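Side-chain contacts in methionine gamma-lyase (Trichomonas vaginalis, PDB 1PFF), which is a pyridoxal-phosphate-dependent enzyme of the Cys/Met metabolism family, modelled here as an assembly of four chains: residues M23-A28 with G156-R161; A27-T32 with V136-H141. All coordinates share one frame; numbering follows the deposited sequence.

Contact 1 (M23-A28 with G156-R161)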
ATOM      1  N   MET A  23      -5.644  -9.841 -19.703  1.00 13.09           N
ATOM      2  CA  MET A  23      -5.006  -9.852 -21.025  1.00 13.64           C
ATOM      3  C   MET A  23      -3.546 -10.331 -20.941  1.00 12.85           C
ATOM      4  O   MET A  23      -3.080 -11.092 -21.792  1.00 11.24           O
ATOM      5  CB  MET A  23      -5.098  -8.464 -21.683  1.00 14.72           C
ATOM      6  CG  MET A  23      -4.571  -8.412 -23.120  1.00 19.68           C
ATOM      7  SD  MET A  23      -5.609  -9.321 -24.314  1.00 29.45           S
ATOM      8  CE  MET A  23      -4.725 -10.800 -24.460  1.00 28.90           C
ATOM      9  N   GLY A  24      -2.841  -9.899 -19.898  1.00 11.81           N
ATOM     10  CA  GLY A  24      -1.489 -10.368 -19.638  1.00 11.72           C
ATOM     11  C   GLY A  24      -1.412 -11.878 -19.457  1.00 11.96           C
ATOM     12  O   GLY A  24      -0.474 -12.510 -19.944  1.00 11.64           O
ATOM     13  N   ALA A  25      -2.412 -12.457 -18.785  1.00 11.65           N
ATOM     14  CA  ALA A  25      -2.497 -13.914 -18.590  1.00 12.34           C
ATOM     15  C   ALA A  25      -2.707 -14.636 -19.921  1.00 12.63           C
ATOM     16  O   ALA A  25      -2.006 -15.617 -20.220  1.00 12.71           O
ATOM     17  CB  ALA A  25      -3.626 -14.263 -17.614  1.00 11.63           C
ATOM     18  N   ILE A  26      -3.662 -14.146 -20.711  1.00 12.98           N
ATOM     19  CA  ILE A  26      -3.930 -14.707 -22.055  1.00 13.83           C
ATOM     20  C   ILE A  26      -2.694 -14.567 -22.935  1.00 13.32           C
ATOM     21  O   ILE A  26      -2.254 -15.524 -23.566  1.00 13.02           O
ATOM     22  CB  ILE A  26      -5.146 -14.007 -22.735  1.00 13.90           C
ATOM     23  CG1 ILE A  26      -6.439 -14.274 -21.941  1.00 15.82           C
ATOM     24  CG2 ILE A  26      -5.272 -14.470 -24.195  1.00 14.77           C
ATOM     25  CD1 ILE A  26      -7.596 -13.325 -22.269  1.00 16.99           C
ATOM     26  N   ALA A  27      -2.143 -13.359 -22.979  1.00 13.41           N
ATOM     27  CA  ALA A  27      -0.985 -13.064 -23.829  1.00 13.25           C
ATOM     28  C   ALA A  27       0.236 -13.905 -23.478  1.00 13.49           C
ATOM     29  O   ALA A  27       0.868 -14.473 -24.374  1.00 13.15           O
ATOM     30  CB  ALA A  27      -0.642 -11.572 -23.772  1.00 13.21           C
ATOM     31  N   ALA A  28       0.565 -13.995 -22.184  1.00 13.48           N
ATOM     32  CA  ALA A  28       1.740 -14.752 -21.741  1.00 14.47           C
ATOM     33  C   ALA A  28       1.573 -16.242 -21.988  1.00 15.51           C
ATOM     34  O   ALA A  28       2.559 -16.962 -22.086  1.00 16.30           O
ATOM     35  CB  ALA A  28       2.056 -14.505 -20.263  1.00 14.30           C
ATOM     36  N   GLY A 156      -4.120 -10.791 -13.413  1.00 15.81           N
ATOM     37  CA  GLY A 156      -4.504 -12.009 -14.104  1.00 14.10           C
ATOM     38  C   GLY A 156      -3.837 -13.207 -13.463  1.00 13.16           C
ATOM     39  O   GLY A 156      -2.931 -13.053 -12.639  1.00 12.77           O
ATOM     40  N   LEU A 157      -4.285 -14.399 -13.841  1.00 12.05           N
ATOM     41  CA  LEU A 157      -3.714 -15.630 -13.308  1.00 12.05           C
ATOM     42  C   LEU A 157      -3.664 -16.678 -14.404  1.00 11.78           C
ATOM     43  O   LEU A 157      -4.583 -16.759 -15.207  1.00 11.86           O
ATOM     44  CB  LEU A 157      -4.557 -16.140 -12.137  1.00 12.03           C
ATOM     45  CG  LEU A 157      -4.682 -15.220 -10.914  1.00 12.36           C
ATOM     46  CD1 LEU A 157      -5.900 -15.604 -10.129  1.00 14.61           C
ATOM     47  CD2 LEU A 157      -3.434 -15.296 -10.054  1.00 12.53           C
ATOM     48  N   VAL A 158      -2.580 -17.448 -14.441  1.00 11.72           N
ATOM     49  CA  VAL A 158      -2.444 -18.598 -15.340  1.00 12.66           C
ATOM     50  C   VAL A 158      -2.163 -19.853 -14.500  1.00 13.00           C
ATOM     51  O   VAL A 158      -1.219 -19.858 -13.704  1.00 13.85           O
ATOM     52  CB  VAL A 158      -1.260 -18.420 -16.349  1.00 12.52           C
ATOM     53  CG1 VAL A 158      -1.214 -19.556 -17.348  1.00 12.48           C
ATOM     54  CG2 VAL A 158      -1.349 -17.104 -17.086  1.00 11.72           C
ATOM     55  N   CYS A 159      -2.960 -20.905 -14.692  1.00 13.05           N
ATOM     56  CA  CYS A 159      -2.793 -22.158 -13.962  1.00 13.98           C
ATOM     57  C   CYS A 159      -2.573 -23.323 -14.913  1.00 13.61           C
ATOM     58  O   CYS A 159      -3.329 -23.493 -15.873  1.00 13.53           O
ATOM     59  CB  CYS A 159      -4.030 -22.455 -13.120  1.00 14.58           C
ATOM     60  SG  CYS A 159      -4.449 -21.112 -12.001  1.00 19.81           S
ATOM     61  N   SER A 160      -1.562 -24.139 -14.628  1.00 13.56           N
ATOM     62  CA  SER A 160      -1.213 -25.264 -15.499  1.00 13.47           C
ATOM     63  C   SER A 160      -0.213 -26.193 -14.806  1.00 14.03           C
ATOM     64  O   SER A 160       0.046 -26.048 -13.598  1.00 14.30           O
ATOM     65  CB  SER A 160      -0.643 -24.743 -16.836  1.00 13.36           C
ATOM     66  OG  SER A 160      -0.620 -25.761 -17.832  1.00 12.63           O
ATOM     67  N   ARG A 161       0.328 -27.144 -15.570  1.00 14.07           N
ATOM     68  CA  ARG A 161       1.428 -28.005 -15.121  1.00 15.31           C
ATOM     69  C   ARG A 161       2.651 -27.148 -14.824  1.00 14.80           C
ATOM     70  O   ARG A 161       2.819 -26.083 -15.429  1.00 14.22           O
ATOM     71  CB  ARG A 161       1.816 -29.007 -16.215  1.00 15.36           C
ATOM     72  CG  ARG A 161       0.666 -29.688 -16.917  1.00 19.76           C
ATOM     73  CD  ARG A 161       1.055 -30.916 -17.731  1.00 23.64           C
ATOM     74  NE  ARG A 161       2.193 -30.688 -18.624  1.00 27.45           N
ATOM     75  CZ  ARG A 161       2.105 -30.498 -19.940  1.00 30.11           C
ATOM     76  NH1 ARG A 161       0.923 -30.482 -20.547  1.00 30.41           N
ATOM     77  NH2 ARG A 161       3.211 -30.312 -20.654  1.00 31.50           N
TER

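Contact 2 (A27-T32 with V136-H141)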
ATOM      1  N   ALA A  27      -2.143 -13.359 -22.979  1.00 13.41           N
ATOM      2  CA  ALA A  27      -0.985 -13.064 -23.829  1.00 13.25           C
ATOM      3  C   ALA A  27       0.236 -13.905 -23.478  1.00 13.49           C
ATOM      4  O   ALA A  27       0.868 -14.473 -24.374  1.00 13.15           O
ATOM      5  CB  ALA A  27      -0.642 -11.572 -23.772  1.00 13.21           C
ATOM      6  N   ALA A  28       0.565 -13.995 -22.184  1.00 13.48           N
ATOM      7  CA  ALA A  28       1.740 -14.752 -21.741  1.00 14.47           C
ATOM      8  C   ALA A  28       1.573 -16.242 -21.988  1.00 15.51           C
ATOM      9  O   ALA A  28       2.559 -16.962 -22.086  1.00 16.30           O
ATOM     10  CB  ALA A  28       2.056 -14.505 -20.263  1.00 14.30           C
ATOM     11  N   SER A  29       0.330 -16.701 -22.085  1.00 15.49           N
ATOM     12  CA  SER A  29       0.078 -18.091 -22.446  1.00 16.27           C
ATOM     13  C   SER A  29       0.239 -18.274 -23.965  1.00 16.64           C
ATOM     14  O   SER A  29       1.068 -19.077 -24.416  1.00 17.51           O
ATOM     15  CB  SER A  29      -1.309 -18.524 -21.973  1.00 16.06           C
ATOM     16  OG  SER A  29      -1.397 -18.504 -20.556  1.00 16.65           O
ATOM     17  N   VAL A  30      -0.517 -17.514 -24.756  1.00 16.35           N
ATOM     18  CA  VAL A  30      -0.523 -17.728 -26.211  1.00 16.02           C
ATOM     19  C   VAL A  30       0.782 -17.382 -26.933  1.00 15.61           C
ATOM     20  O   VAL A  30       1.256 -18.186 -27.735  1.00 15.56           O
ATOM     21  CB  VAL A  30      -1.762 -17.100 -26.942  1.00 16.41           C
ATOM     22  CG1 VAL A  30      -3.067 -17.616 -26.335  1.00 15.51           C
ATOM     23  CG2 VAL A  30      -1.711 -15.570 -26.965  1.00 18.36           C
ATOM     24  N   TRP A  31       1.374 -16.218 -26.659  1.00 14.47           N
ATOM     25  CA  TRP A  31       2.618 -15.861 -27.356  1.00 14.46           C
ATOM     26  C   TRP A  31       3.738 -16.859 -27.023  1.00 14.02           C
ATOM     27  O   TRP A  31       4.577 -17.154 -27.867  1.00 13.98           O
ATOM     28  CB  TRP A  31       3.099 -14.451 -27.003  1.00 14.31           C
ATOM     29  CG  TRP A  31       2.249 -13.287 -27.464  1.00 15.37           C
ATOM     30  CD1 TRP A  31       1.496 -12.461 -26.670  1.00 17.08           C
ATOM     31  CD2 TRP A  31       2.127 -12.771 -28.797  1.00 16.05           C
ATOM     32  NE1 TRP A  31       0.899 -11.481 -27.428  1.00 17.65           N
ATOM     33  CE2 TRP A  31       1.258 -11.655 -28.742  1.00 17.12           C
ATOM     34  CE3 TRP A  31       2.645 -13.152 -30.044  1.00 17.04           C
ATOM     35  CZ2 TRP A  31       0.907 -10.911 -29.876  1.00 16.75           C
ATOM     36  CZ3 TRP A  31       2.294 -12.408 -31.178  1.00 17.45           C
ATOM     37  CH2 TRP A  31       1.432 -11.298 -31.078  1.00 17.59           C
ATOM     38  N   THR A  32       3.751 -17.372 -25.790  1.00 13.41           N
ATOM     39  CA  THR A  32       4.787 -18.319 -25.360  1.00 13.12           C
ATOM     40  C   THR A  32       4.811 -19.604 -26.192  1.00 13.25           C
ATOM     41  O   THR A  32       5.883 -20.167 -26.461  1.00 13.42           O
ATOM     42  CB  THR A  32       4.584 -18.666 -23.869  1.00 13.35           C
ATOM     43  OG1 THR A  32       4.779 -17.489 -23.078  1.00 13.89           O
ATOM     44  CG2 THR A  32       5.664 -19.626 -23.365  1.00 13.04           C
ATOM     45  N   VAL A 136      -8.357 -29.776 -19.729  1.00 11.52           N
ATOM     46  CA  VAL A 136      -7.807 -28.519 -20.230  1.00 11.53           C
ATOM     47  C   VAL A 136      -6.340 -28.397 -19.794  1.00 11.63           C
ATOM     48  O   VAL A 136      -5.979 -28.843 -18.705  1.00 10.84           O
ATOM     49  CB  VAL A 136      -8.653 -27.319 -19.721  1.00 11.65           C
ATOM     50  CG1 VAL A 136      -7.963 -25.983 -19.949  1.00 11.83           C
ATOM     51  CG2 VAL A 136     -10.022 -27.344 -20.387  1.00 11.16           C
ATOM     52  N   ASP A 137      -5.493 -27.821 -20.646  1.00 11.06           N
ATOM     53  CA  ASP A 137      -4.071 -27.675 -20.310  1.00 11.53           C
ATOM     54  C   ASP A 137      -3.769 -26.431 -19.496  1.00 11.34           C
ATOM     55  O   ASP A 137      -3.005 -26.475 -18.531  1.00 11.84           O
ATOM     56  CB  ASP A 137      -3.225 -27.682 -21.576  1.00 11.65           C
ATOM     57  CG  ASP A 137      -3.328 -28.986 -22.312  1.00 12.34           C
ATOM     58  OD1 ASP A 137      -2.791 -29.995 -21.802  1.00 11.08           O
ATOM     59  OD2 ASP A 137      -3.976 -29.099 -23.365  1.00 13.20           O
ATOM     60  N   ILE A 138      -4.373 -25.316 -19.889  1.00 11.40           N
ATOM     61  CA  ILE A 138      -4.110 -24.036 -19.239  1.00 10.75           C
ATOM     62  C   ILE A 138      -5.430 -23.329 -18.952  1.00 10.99           C
ATOM     63  O   ILE A 138      -6.304 -23.247 -19.827  1.00 10.85           O
ATOM     64  CB  ILE A 138      -3.235 -23.127 -20.165  1.00 10.61           C
ATOM     65  CG1 ILE A 138      -1.907 -23.810 -20.528  1.00  9.91           C
ATOM     66  CG2 ILE A 138      -2.992 -21.763 -19.497  1.00 11.93           C
ATOM     67  CD1 ILE A 138      -1.009 -22.974 -21.464  1.00 10.79           C
ATOM     68  N   VAL A 139      -5.561 -22.796 -17.740  1.00 10.61           N
ATOM     69  CA  VAL A 139      -6.696 -21.958 -17.375  1.00 10.62           C
ATOM     70  C   VAL A 139      -6.190 -20.541 -17.097  1.00 10.69           C
ATOM     71  O   VAL A 139      -5.172 -20.371 -16.416  1.00 10.85           O
ATOM     72  CB  VAL A 139      -7.426 -22.507 -16.130  1.00 10.61           C
ATOM     73  CG1 VAL A 139      -8.436 -21.498 -15.585  1.00 11.46           C
ATOM     74  CG2 VAL A 139      -8.141 -23.808 -16.464  1.00 11.94           C
ATOM     75  N   VAL A 140      -6.884 -19.549 -17.646  1.00 10.67           N
ATOM     76  CA  VAL A 140      -6.585 -18.139 -17.401  1.00 10.74           C
ATOM     77  C   VAL A 140      -7.748 -17.414 -16.703  1.00 11.27           C
ATOM     78  O   VAL A 140      -8.913 -17.773 -16.880  1.00 10.98           O
ATOM     79  CB  VAL A 140      -6.159 -17.380 -18.695  1.00 10.94           C
ATOM     80  CG1 VAL A 140      -4.842 -17.993 -19.280  1.00  9.80           C
ATOM     81  CG2 VAL A 140      -7.286 -17.349 -19.741  1.00 10.96           C
ATOM     82  N   HIS A 141      -7.404 -16.383 -15.935  1.00 11.72           N
ATOM     83  CA  HIS A 141      -8.376 -15.552 -15.237  1.00 12.77           C
ATOM     84  C   HIS A 141      -8.008 -14.084 -15.351  1.00 13.70           C
ATOM     85  O   HIS A 141      -6.830 -13.734 -15.345  1.00 13.95           O
ATOM     86  CB  HIS A 141      -8.353 -15.876 -13.741  1.00 12.04           C
ATOM     87  CG  HIS A 141      -8.930 -17.208 -13.388  1.00 11.54           C
ATOM     88  ND1 HIS A 141     -10.278 -17.402 -13.156  1.00 10.68           N
ATOM     89  CD2 HIS A 141      -8.334 -18.405 -13.163  1.00 11.15           C
ATOM     90  CE1 HIS A 141     -10.490 -18.667 -12.843  1.00  9.54           C
ATOM     91  NE2 HIS A 141      -9.327 -19.297 -12.836  1.00 10.60           N
TER

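Contact 1 (M23-A28 with G156-R161)
Ala25 and Val158 make the one apolar side-chain pair between helix 23-28 and strand 156-160: Ala25 CB meets the CG2 branch of Val158 at 3.7 Å. With CG1 anti to the backbone N (chi1 -175°), Val158 puts CG2 beside that N, and it is this branch that touches the helix.

Methyl groups also rest on carbonyl oxygens, by van der Waals contact and not by hydrogen bonding. Val158 CG2 lies 3.5 Å from Ala25 O. In the reverse sense, helix methyl on strand carbonyl, Ala25 CB lies 3.6 Å from Leu157 O.

The backbones come close where Gly156 brings no side chain: Ala25 CB is 4.3 Å from Gly156 CA. The short axes approach to 6.7 Å and run 35° apart.

This is helix-on-sheet packing in the large alpha/beta domain of fold type I enzymes. Strand 156-160 is bordered by strands 15-19 and 138-142, antiparallel to both; Ala25 also touches Thr19 of the former, while helix 162-177 meets Val158 through Ile165 and Ala28 through Val168.

Contact 2 (A27-T32 with V136-H141)
The hydroxyl of Ser29 carries this whole contact: OG donates a hydrogen bond to Ala25 O, one turn back in the same helix, and meets methyl groups of Ile138 and Val140 on the strand. The setting is the mixed seven-stranded sheet of the fold type I, aminotransferase-like domain, with helix 22-33 packed on strand 138-142.

Ser29 has OG beside its own backbone N (chi1 -64°), which turns the hydroxyl back toward the preceding turn. With its hydrogen bond made inside the helix, the oxygen meets the strand by van der Waals contact with two methyls. Val140 CG1 lies 3.7 Å from Ser29 OG, and Ile138 CG2 lies 3.8 Å from it; neither is a hydrogen bond. Both methyls approach beyond the oxygen, at about 110° to the CB-OG bond.

Ile138 and Val140 are two residues apart in the strand, so both face the helix, while Val139 between them points away. Ile138 uses its short branch, CG2, which is anti to the backbone N. The backbones stay well separated, 7.9 Å between the CA atoms of Ser29 and Ile138, their nearest pair.

Outside these segments Ile138 packs on Ile164 of helix 162-177, and Trp31, farther along the helix, meets Phe61 of the second subunit edge-to-face. At the hydroxyl itself, Ile138 CG2 and Val140 CG1 subtend about 68° at Ser29 OG and lie 4.2 Å from each other.

Overall arrangement
Contacts 1 and 2 are two steps of the same helix-sheet interface, their centres about 5 Å apart. Both start from helix 22-33, sharing Ala27 and Ala28, and reach strands that follow each other in the chain, 138-142 and then 156-160, more than 100 residues later. These strands are antiparallel neighbours, linked by a probable hydrogen bond from Cys159 N to Val139 O at 2.9 Å. Val158 joins the two contacts: its CG1 branch packs 3.6 Å from Ile138 CG2 and also touches Ser29. One early helix thus spans two later strands of the central sheet, while Ala27, which belongs to the helical segment of both contacts, packs on Ile176 of the second subunit.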